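Long-range contacts in octaprenyl-diphosphate synthase (PDB 3RMG), which probably lengthens isoprenoid diphosphates as a magnesium-dependent prenyltransferase of the FPP/GGPP synthase family: residues Thr229-Leu234 against Ile271-Ile275; Lys213-Phe217 against Val321-Glu325; Tyr166-Arg171 against Ile208-Ile212. All blocks are in the same frame, centred on the assembly; numbering follows the deposited sequence.

From the N terminus, the first contact to open is interaction 3, where helix 163-172 meets helix 193-217 and closes a loop of 36 mostly helical residues. Interaction 2 starts from the very next residues of that long helix, 213-217, and its loop closes 104 residues later at the C-terminal end of helix 309-323. Nested inside this larger loop, interaction 1 joins the short helix 231-234 to helix 268-280. Interaction 3 is in series with both. Asp215 is where they converge: its OD2 lies 2.4 Å from Tyr166 OH of interaction 3, a probable hydrogen bond, and its OD1 lies 4.0 Å from Asp232 OD2 of interaction 1, two like charges close together.

Interaction 1 (Thr229-Leu234 against Ile271-Ile275); sequences TGNDML and IVRLI
Thr229, the first residue modelled after a gap, has psi 131° and touches the other segment lightly, its OG1 4.3 Å from Ile275 CD1. Gly230 then turns the chain with phi 83° and psi 18° and takes the N-cap position of the short helix 231-234; its CA is 6.5 Å from Ile271 CA, the nearest backbone approach. A CB here would sit 2.8 Å from Ile271 CG2, so the positive phi and the crowding both suit a glycine. Gly230 O lies 3.8 Å from that CG2 and accepts weak bonds from Met233 N (3.1 Å) and Leu234 N (3.4 Å). Asn231 points away and Asp232 is out of reach of the other segment; the NH of Asp232 is hydrogen-bonded to Asp218 OD1 and that of Asn231, weakly, to OD2. Asp218 is the last aspartate of the second aspartate-rich DDxxD motif of prenyl synthases, a region that probably helps bind magnesium-diphosphate. Met233, in an extended mtt rotamer, reaches across helix 271-275, with CB 3.7 Å from Ile271 CG1, SD 4.0 Å from Ile275 CG1 and CE 4.3 Å from Leu274 CG. It also touches Val261, and Leu274 (tp) packs on Ala254 and Ile257, so helix 252-263 joins the same apolar cluster. Leu234, in mt, starts sideways and brings CD2 to 3.5 Å from CD1 of Ile271, also mt.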
loop_
_atom_site.group_PDB
_atom_site.type_symbol
_atom_site.label_atom_id
_atom_site.label_comp_id
_atom_site.label_asym_id
_atom_site.label_seq_id
_atom_site.Cartn_x
_atom_site.Cartn_y
_atom_site.Cartn_z
ATOM N N THR A 229 -14.365 -6.882 26.768
ATOM C CA THR A 229 -13.656 -6.234 27.864
ATOM C C THR A 229 -12.312 -6.905 28.125
ATOM O O THR A 229 -12.234 -8.128 28.230
ATOM C CB THR A 229 -14.485 -6.232 29.166
ATOM O OG1 THR A 229 -13.662 -5.793 30.253
ATOM C CG2 THR A 229 -15.018 -7.629 29.475
ATOM N N GLY A 230 -11.259 -6.098 28.230
ATOM C CA GLY A 230 -9.908 -6.608 28.459
ATOM C C GLY A 230 -9.235 -7.053 27.174
ATOM O O GLY A 230 -8.246 -7.786 27.193
ATOM N N ASN A 231 -9.767 -6.595 26.050
ATOM C CA ASN A 231 -9.302 -7.043 24.746
ATOM C C ASN A 231 -7.807 -6.870 24.481
ATOM O O ASN A 231 -7.149 -7.800 24.021
ATOM C CB ASN A 231 -10.100 -6.365 23.638
ATOM C CG ASN A 231 -9.909 -7.036 22.309
ATOM O OD1 ASN A 231 -10.715 -6.876 21.399
ATOM N ND2 ASN A 231 -8.841 -7.813 22.190
ATOM N N ASP A 232 -7.274 -5.681 24.749
ATOM C CA ASP A 232 -5.859 -5.398 24.476
ATOM C C ASP A 232 -4.944 -6.449 25.103
ATOM O O ASP A 232 -3.877 -6.754 24.561
ATOM C CB ASP A 232 -5.452 -4.005 24.988
ATOM C CG ASP A 232 -6.081 -2.866 24.193
ATOM O OD1 ASP A 232 -6.303 -3.020 22.973
ATOM O OD2 ASP A 232 -6.342 -1.808 24.801
ATOM N N MET A 233 -5.352 -6.980 26.256
ATOM C CA MET A 233 -4.586 -8.035 26.926
ATOM C C MET A 233 -4.637 -9.348 26.135
ATOM O O MET A 233 -3.612 -9.994 25.926
ATOM C CB MET A 233 -5.065 -8.244 28.371
ATOM C CG MET A 233 -4.650 -7.139 29.345
ATOM S SD MET A 233 -5.023 -7.540 31.063
ATOM C CE MET A 233 -4.521 -6.071 31.944
ATOM N N LEU A 234 -5.832 -9.729 25.690
ATOM C CA LEU A 234 -6.007 -10.919 24.866
ATOM C C LEU A 234 -5.081 -10.877 23.663
ATOM O O LEU A 234 -4.694 -11.915 23.120
ATOM C CB LEU A 234 -7.451 -11.021 24.377
ATOM C CG LEU A 234 -8.501 -11.446 25.401
ATOM C CD1 LEU A 234 -9.905 -11.318 24.815
ATOM C CD2 LEU A 234 -8.229 -12.870 25.855
ATOM N N ILE A 271 -7.364 -12.473 32.824
ATOM C CA ILE A 271 -7.360 -11.088 32.378
ATOM C C ILE A 271 -8.350 -10.233 33.183
ATOM O O ILE A 271 -7.998 -9.152 33.669
ATOM C CB ILE A 271 -7.631 -11.008 30.860
ATOM C CG1 ILE A 271 -6.327 -11.274 30.091
ATOM C CG2 ILE A 271 -8.231 -9.666 30.491
ATOM C CD1 ILE A 271 -6.518 -11.810 28.678
ATOM N N VAL A 272 -9.575 -10.726 33.344
ATOM C CA VAL A 272 -10.575 -10.021 34.138
ATOM C C VAL A 272 -10.015 -9.707 35.515
ATOM O O VAL A 272 -10.335 -8.679 36.112
ATOM C CB VAL A 272 -11.874 -10.843 34.297
ATOM C CG1 VAL A 272 -12.811 -10.166 35.281
ATOM C CG2 VAL A 272 -12.565 -11.036 32.949
ATOM N N ARG A 273 -9.171 -10.600 36.014
ATOM C CA ARG A 273 -8.624 -10.462 37.356
ATOM C C ARG A 273 -7.507 -9.435 37.421
ATOM O O ARG A 273 -7.445 -8.634 38.358
ATOM C CB ARG A 273 -8.119 -11.811 37.871
ATOM C CG ARG A 273 -9.170 -12.650 38.578
ATOM C CD ARG A 273 -8.608 -14.016 38.944
ATOM N NE ARG A 273 -8.592 -14.921 37.796
ATOM C CZ ARG A 273 -7.833 -16.007 37.711
ATOM N NH1 ARG A 273 -7.010 -16.325 38.701
ATOM N NH2 ARG A 273 -7.892 -16.771 36.628
ATOM N N LEU A 274 -6.610 -9.475 36.439
ATOM C CA LEU A 274 -5.544 -8.476 36.358
ATOM C C LEU A 274 -6.135 -7.088 36.089
ATOM O O LEU A 274 -5.782 -6.113 36.751
ATOM C CB LEU A 274 -4.501 -8.851 35.303
ATOM C CG LEU A 274 -3.181 -8.108 35.524
ATOM C CD1 LEU A 274 -2.779 -8.171 36.985
ATOM C CD2 LEU A 274 -2.071 -8.642 34.633
ATOM N N ILE A 275 -7.055 -7.010 35.136
ATOM C CA ILE A 275 -7.845 -5.804 34.952
ATOM C C ILE A 275 -8.368 -5.281 36.292
ATOM O O ILE A 275 -8.159 -4.117 36.643
ATOM C CB ILE A 275 -9.017 -6.052 33.997
ATOM C CG1 ILE A 275 -8.496 -6.225 32.569
ATOM C CG2 ILE A 275 -10.025 -4.911 34.071
ATOM C CD1 ILE A 275 -9.572 -6.202 31.511
#

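Interaction 2 (Lys213-Phe217 against Val321-Glu325); sequences KDDIF and VVARE
Residues 213-217 of helix 193-217 meet residues 321-325, with Lys213 CA 6.8 Å from Val322 CA and Phe217 CA 7.5 Å from Glu325 CA. Residues 321-323 are helical; at Arg324 (phi -54°, psi 136°) the chain leaves the helix, and Glu325 (phi -151°) follows as the last modelled residue. The last turn is held by Arg324 N to Val321 O at 3.0 Å, and the first segment by Phe217 N to Lys213 O at 3.3 Å. Lys213 does the polar work across the gap. A folded chain (chi1 -94°, chi2 -85°, chi3 80°) lays its CD 3.1 Å from Val322 O and takes NZ to the C-terminal end, where it donates a weak hydrogen bond to Arg324 O (3.3 Å) and forms a long salt bridge to Glu325 OE2 (3.9 Å). Phe217, chi1 m, brings its ring edge to Arg324 O (3.7 Å from CZ), and its CE2 lies 3.5 Å from Glu325 CA; Arg324 NH2 is 3.9 Å from CE1. Asp214 and Asp215 open the second aspartate-rich DDxxD motif, which in this family helps hold magnesium and substrate diphosphate. Asp215 is satisfied on the other side of the helix, OD2 by Tyr166 OH and OD1 by Gln211 NE2. Helix 283-302 packs against both segments: Lys213 and Val322 both touch Ile291, Val322 also Lys295, and Ile216 rests on Ala287.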
loop_
_atom_site.group_PDB
_atom_site.type_symbol
_atom_site.label_atom_id
_atom_site.label_comp_id
_atom_site.label_asym_id
_atom_site.label_seq_id
_atom_site.Cartn_x
_atom_site.Cartn_y
_atom_site.Cartn_z
ATOM N N LYS A 213 -6.688 7.559 26.380
ATOM C CA LYS A 213 -8.131 7.491 26.605
ATOM C C LYS A 213 -8.705 6.158 26.138
ATOM O O LYS A 213 -9.441 5.504 26.867
ATOM C CB LYS A 213 -8.852 8.631 25.886
ATOM C CG LYS A 213 -9.095 9.853 26.748
ATOM C CD LYS A 213 -10.373 9.714 27.572
ATOM C CE LYS A 213 -10.153 8.853 28.807
ATOM N NZ LYS A 213 -11.288 8.955 29.773
ATOM N N ASP A 214 -8.376 5.770 24.912
ATOM C CA ASP A 214 -8.840 4.512 24.359
ATOM C C ASP A 214 -8.374 3.299 25.152
ATOM O O ASP A 214 -9.121 2.340 25.302
ATOM C CB ASP A 214 -8.377 4.359 22.912
ATOM C CG ASP A 214 -9.481 4.622 21.921
ATOM O OD1 ASP A 214 -10.612 4.924 22.361
ATOM O OD2 ASP A 214 -9.220 4.514 20.705
ATOM N N ASP A 215 -7.132 3.326 25.624
ATOM C CA ASP A 215 -6.583 2.204 26.379
ATOM C C ASP A 215 -7.357 1.997 27.684
ATOM O O ASP A 215 -7.561 0.868 28.123
ATOM C CB ASP A 215 -5.099 2.426 26.677
ATOM C CG ASP A 215 -4.226 2.283 25.447
ATOM O OD1 ASP A 215 -4.741 1.882 24.380
ATOM O OD2 ASP A 215 -3.015 2.570 25.550
ATOM N N ILE A 216 -7.784 3.091 28.299
ATOM C CA ILE A 216 -8.579 3.022 29.512
ATOM C C ILE A 216 -9.927 2.340 29.262
ATOM O O ILE A 216 -10.344 1.470 30.020
ATOM C CB ILE A 216 -8.796 4.416 30.100
ATOM C CG1 ILE A 216 -7.538 4.868 30.852
ATOM C CG2 ILE A 216 -10.013 4.424 31.017
ATOM C CD1 ILE A 216 -7.486 6.356 31.133
ATOM N N PHE A 217 -10.598 2.725 28.185
ATOM C CA PHE A 217 -11.867 2.101 27.824
ATOM C C PHE A 217 -11.817 0.580 27.897
ATOM O O PHE A 217 -12.793 -0.053 28.290
ATOM C CB PHE A 217 -12.308 2.522 26.421
ATOM C CG PHE A 217 -12.709 3.964 26.320
ATOM C CD1 PHE A 217 -12.630 4.635 25.109
ATOM C CD2 PHE A 217 -13.156 4.651 27.440
ATOM C CE1 PHE A 217 -13.000 5.963 25.009
ATOM C CE2 PHE A 217 -13.526 5.980 27.350
ATOM C CZ PHE A 217 -13.449 6.637 26.129
ATOM N N VAL A 321 -12.172 15.309 23.705
ATOM C CA VAL A 321 -11.356 14.103 23.660
ATOM C C VAL A 321 -11.174 13.552 25.081
ATOM O O VAL A 321 -11.713 12.498 25.427
ATOM C CB VAL A 321 -9.990 14.381 23.008
ATOM C CG1 VAL A 321 -9.009 13.248 23.280
ATOM C CG2 VAL A 321 -10.161 14.600 21.519
ATOM N N VAL A 322 -10.435 14.286 25.907
ATOM C CA VAL A 322 -10.227 13.907 27.302
ATOM C C VAL A 322 -11.505 13.476 28.035
ATOM O O VAL A 322 -11.600 12.348 28.518
ATOM C CB VAL A 322 -9.570 15.051 28.090
ATOM C CG1 VAL A 322 -9.583 14.746 29.586
ATOM C CG2 VAL A 322 -8.154 15.279 27.590
ATOM N N ALA A 323 -12.481 14.375 28.123
ATOM C CA ALA A 323 -13.720 14.120 28.869
ATOM C C ALA A 323 -14.517 12.942 28.325
ATOM O O ALA A 323 -15.364 12.387 29.023
ATOM C CB ALA A 323 -14.594 15.372 28.904
ATOM N N ARG A 324 -14.252 12.568 27.078
ATOM C CA ARG A 324 -14.968 11.464 26.449
ATOM C C ARG A 324 -14.894 10.200 27.312
ATOM O O ARG A 324 -13.829 9.862 27.840
ATOM C CB ARG A 324 -14.396 11.185 25.058
ATOM C CG ARG A 324 -15.395 10.580 24.101
ATOM C CD ARG A 324 -14.710 9.904 22.928
ATOM N NE ARG A 324 -15.687 9.279 22.039
ATOM C CZ ARG A 324 -16.407 8.205 22.354
ATOM N NH1 ARG A 324 -17.276 7.712 21.483
ATOM N NH2 ARG A 324 -16.266 7.625 23.540
ATOM N N GLU A 325 -16.024 9.508 27.455
ATOM C CA GLU A 325 -16.069 8.262 28.228
ATOM C C GLU A 325 -17.140 7.278 27.758
ATOM O O GLU A 325 -17.954 7.607 26.863
ATOM C CB GLU A 325 -16.234 8.552 29.725
ATOM C CG GLU A 325 -14.954 9.032 30.398
ATOM C CD GLU A 325 -15.071 9.096 31.908
ATOM O OE1 GLU A 325 -16.210 9.029 32.417
ATOM O OE2 GLU A 325 -14.023 9.212 32.584
#

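Interaction 3 (Tyr166-Arg171 against Ile208-Ile212); sequences YFDVIR and ICFQI
Two helical segments cross steeply here, their axes 10.4 Å apart at closest approach and their N-to-C directions at 115°. The nearest backbone pair is Ile170 CA and Ile208 CA, 6.7 Å apart. Both segments are internal to longer helices of the all-alpha isoprenoid synthase fold: helix 163-172, and helix 193-217, which leads into the second aspartate-rich motif. At this axis separation the contact is made by side chains. Ile170, mt and aimed across the gap, is at the middle, with CG2 4.1 Å from Ile208 CG1, CG1 3.7 Å from Gln211 CG and CD1 4.3 Å from Ile212 CG1. Phe167 (chi1 m) offers its ring edge to two isoleucines, CE2 lying 3.7 Å from Ile212 CD1 and 4.2 Å from Ile208 CG2. Tyr166, chi1 t, extends its ring past Ile212, so that OH comes 3.6 Å from Ile212 CG1; that hydroxyl pairs with Asp215 OD2. Gln211 (chi1 t, chi2 p) uses its aliphatic part against Ile170 while its amide is bound at both ends, OE1 to Thr174 OG1 and NE2 to Asp215 OD1. Asp215, in the second aspartate-rich motif, is thus met by two residues of this contact. Helix 240-249 packs on the Tyr166 and Phe167 side through Leu240, and Ala175 touches both Ile170 and Ile208. At the far end Arg171, which also touches Tyr294, folds back to set NH2 3.7 Å from Ile208 CD1.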
loop_
_atom_site.group_PDB
_atom_site.type_symbol
_atom_site.label_atom_id
_atom_site.label_comp_id
_atom_site.label_asym_id
_atom_site.label_seq_id
_atom_site.Cartn_x
_atom_site.Cartn_y
_atom_site.Cartn_z
ATOM N N TYR A 166 5.838 1.965 26.210
ATOM C CA TYR A 166 4.432 2.144 25.897
ATOM C C TYR A 166 4.219 3.437 25.108
ATOM O O TYR A 166 3.505 3.458 24.102
ATOM C CB TYR A 166 3.657 2.192 27.207
ATOM C CG TYR A 166 2.234 2.680 27.124
ATOM C CD1 TYR A 166 1.257 1.943 26.466
ATOM C CD2 TYR A 166 1.852 3.852 27.761
ATOM C CE1 TYR A 166 -0.059 2.380 26.421
ATOM C CE2 TYR A 166 0.542 4.298 27.724
ATOM C CZ TYR A 166 -0.407 3.558 27.056
ATOM O OH TYR A 166 -1.712 4.003 27.028
ATOM N N PHE A 167 4.859 4.507 25.575
ATOM C CA PHE A 167 4.746 5.818 24.957
ATOM C C PHE A 167 5.449 5.895 23.620
ATOM O O PHE A 167 4.959 6.522 22.680
ATOM C CB PHE A 167 5.292 6.878 25.893
ATOM C CG PHE A 167 4.353 7.223 26.986
ATOM C CD1 PHE A 167 4.685 6.995 28.303
ATOM C CD2 PHE A 167 3.114 7.754 26.692
ATOM C CE1 PHE A 167 3.807 7.319 29.308
ATOM C CE2 PHE A 167 2.234 8.076 27.692
ATOM C CZ PHE A 167 2.581 7.861 29.002
ATOM N N ASP A 168 6.603 5.251 23.542
ATOM C CA ASP A 168 7.325 5.163 22.294
ATOM C C ASP A 168 6.453 4.555 21.207
ATOM O O ASP A 168 6.443 5.028 20.081
ATOM C CB ASP A 168 8.596 4.337 22.465
ATOM C CG ASP A 168 9.519 4.463 21.283
ATOM O OD1 ASP A 168 9.799 5.614 20.877
ATOM O OD2 ASP A 168 9.958 3.420 20.752
ATOM N N VAL A 169 5.728 3.497 21.546
ATOM C CA VAL A 169 4.859 2.820 20.589
ATOM C C VAL A 169 3.706 3.715 20.131
ATOM O O VAL A 169 3.390 3.784 18.939
ATOM C CB VAL A 169 4.248 1.539 21.200
ATOM C CG1 VAL A 169 3.229 0.918 20.234
ATOM C CG2 VAL A 169 5.348 0.540 21.584
ATOM N N ILE A 170 3.061 4.375 21.088
ATOM C CA ILE A 170 2.040 5.364 20.765
ATOM C C ILE A 170 2.590 6.488 19.853
ATOM O O ILE A 170 1.973 6.844 18.848
ATOM C CB ILE A 170 1.462 5.978 22.045
ATOM C CG1 ILE A 170 0.721 4.912 22.862
ATOM C CG2 ILE A 170 0.542 7.139 21.706
ATOM C CD1 ILE A 170 0.278 5.410 24.259
ATOM N N ARG A 171 3.753 7.014 20.163
ATOM C CA ARG A 171 4.331 8.069 19.365
ATOM C C ARG A 171 4.602 7.607 17.964
ATOM O O ARG A 171 4.562 8.377 17.048
ATOM C CB ARG A 171 5.566 8.668 20.017
ATOM C CG ARG A 171 5.226 9.632 21.095
ATOM C CD ARG A 171 6.386 10.420 21.586
ATOM N NE ARG A 171 7.027 9.786 22.714
ATOM C CZ ARG A 171 6.734 10.000 23.985
ATOM N NH1 ARG A 171 7.374 9.300 24.888
ATOM N NH2 ARG A 171 6.077 11.077 24.366
ATOM N N ILE A 208 -1.585 11.477 21.767
ATOM C CA ILE A 208 -1.270 10.734 22.989
ATOM C C ILE A 208 -2.437 10.717 23.991
ATOM O O ILE A 208 -2.743 9.667 24.557
ATOM C CB ILE A 208 0.012 11.246 23.674
ATOM C CG1 ILE A 208 1.225 10.991 22.776
ATOM C CG2 ILE A 208 0.222 10.534 25.007
ATOM C CD1 ILE A 208 2.541 11.603 23.325
ATOM N N CYS A 209 -3.093 11.859 24.214
ATOM C CA CYS A 209 -4.293 11.867 25.068
ATOM C C CYS A 209 -5.339 10.897 24.503
ATOM O O CYS A 209 -5.942 10.105 25.223
ATOM C CB CYS A 209 -4.914 13.258 25.139
ATOM S SG CYS A 209 -3.920 14.493 25.961
ATOM N N PHE A 210 -5.555 10.989 23.201
ATOM C CA PHE A 210 -6.541 10.173 22.533
ATOM C C PHE A 210 -6.257 8.685 22.746
ATOM O O PHE A 210 -7.150 7.926 23.131
ATOM C CB PHE A 210 -6.542 10.513 21.046
ATOM C CG PHE A 210 -7.699 9.935 20.289
ATOM C CD1 PHE A 210 -8.892 10.638 20.178
ATOM C CD2 PHE A 210 -7.597 8.687 19.684
ATOM C CE1 PHE A 210 -9.965 10.105 19.477
ATOM C CE2 PHE A 210 -8.668 8.145 18.977
ATOM C CZ PHE A 210 -9.854 8.857 18.876
ATOM N N GLN A 211 -5.012 8.275 22.505
ATOM C CA GLN A 211 -4.640 6.861 22.603
ATOM C C GLN A 211 -4.765 6.309 24.021
ATOM O O GLN A 211 -5.256 5.206 24.214
ATOM C CB GLN A 211 -3.215 6.633 22.110
ATOM C CG GLN A 211 -2.877 5.160 22.012
ATOM C CD GLN A 211 -3.935 4.409 21.230
ATOM O OE1 GLN A 211 -4.154 4.677 20.045
ATOM N NE2 GLN A 211 -4.610 3.475 21.889
ATOM N N ILE A 212 -4.306 7.077 25.002
ATOM C CA ILE A 212 -4.410 6.689 26.397
ATOM C C ILE A 212 -5.877 6.595 26.815
ATOM O O ILE A 212 -6.270 5.657 27.515
ATOM C CB ILE A 212 -3.677 7.679 27.305
ATOM C CG1 ILE A 212 -2.161 7.546 27.130
ATOM C CG2 ILE A 212 -4.023 7.433 28.743
ATOM C CD1 ILE A 212 -1.368 8.659 27.869
#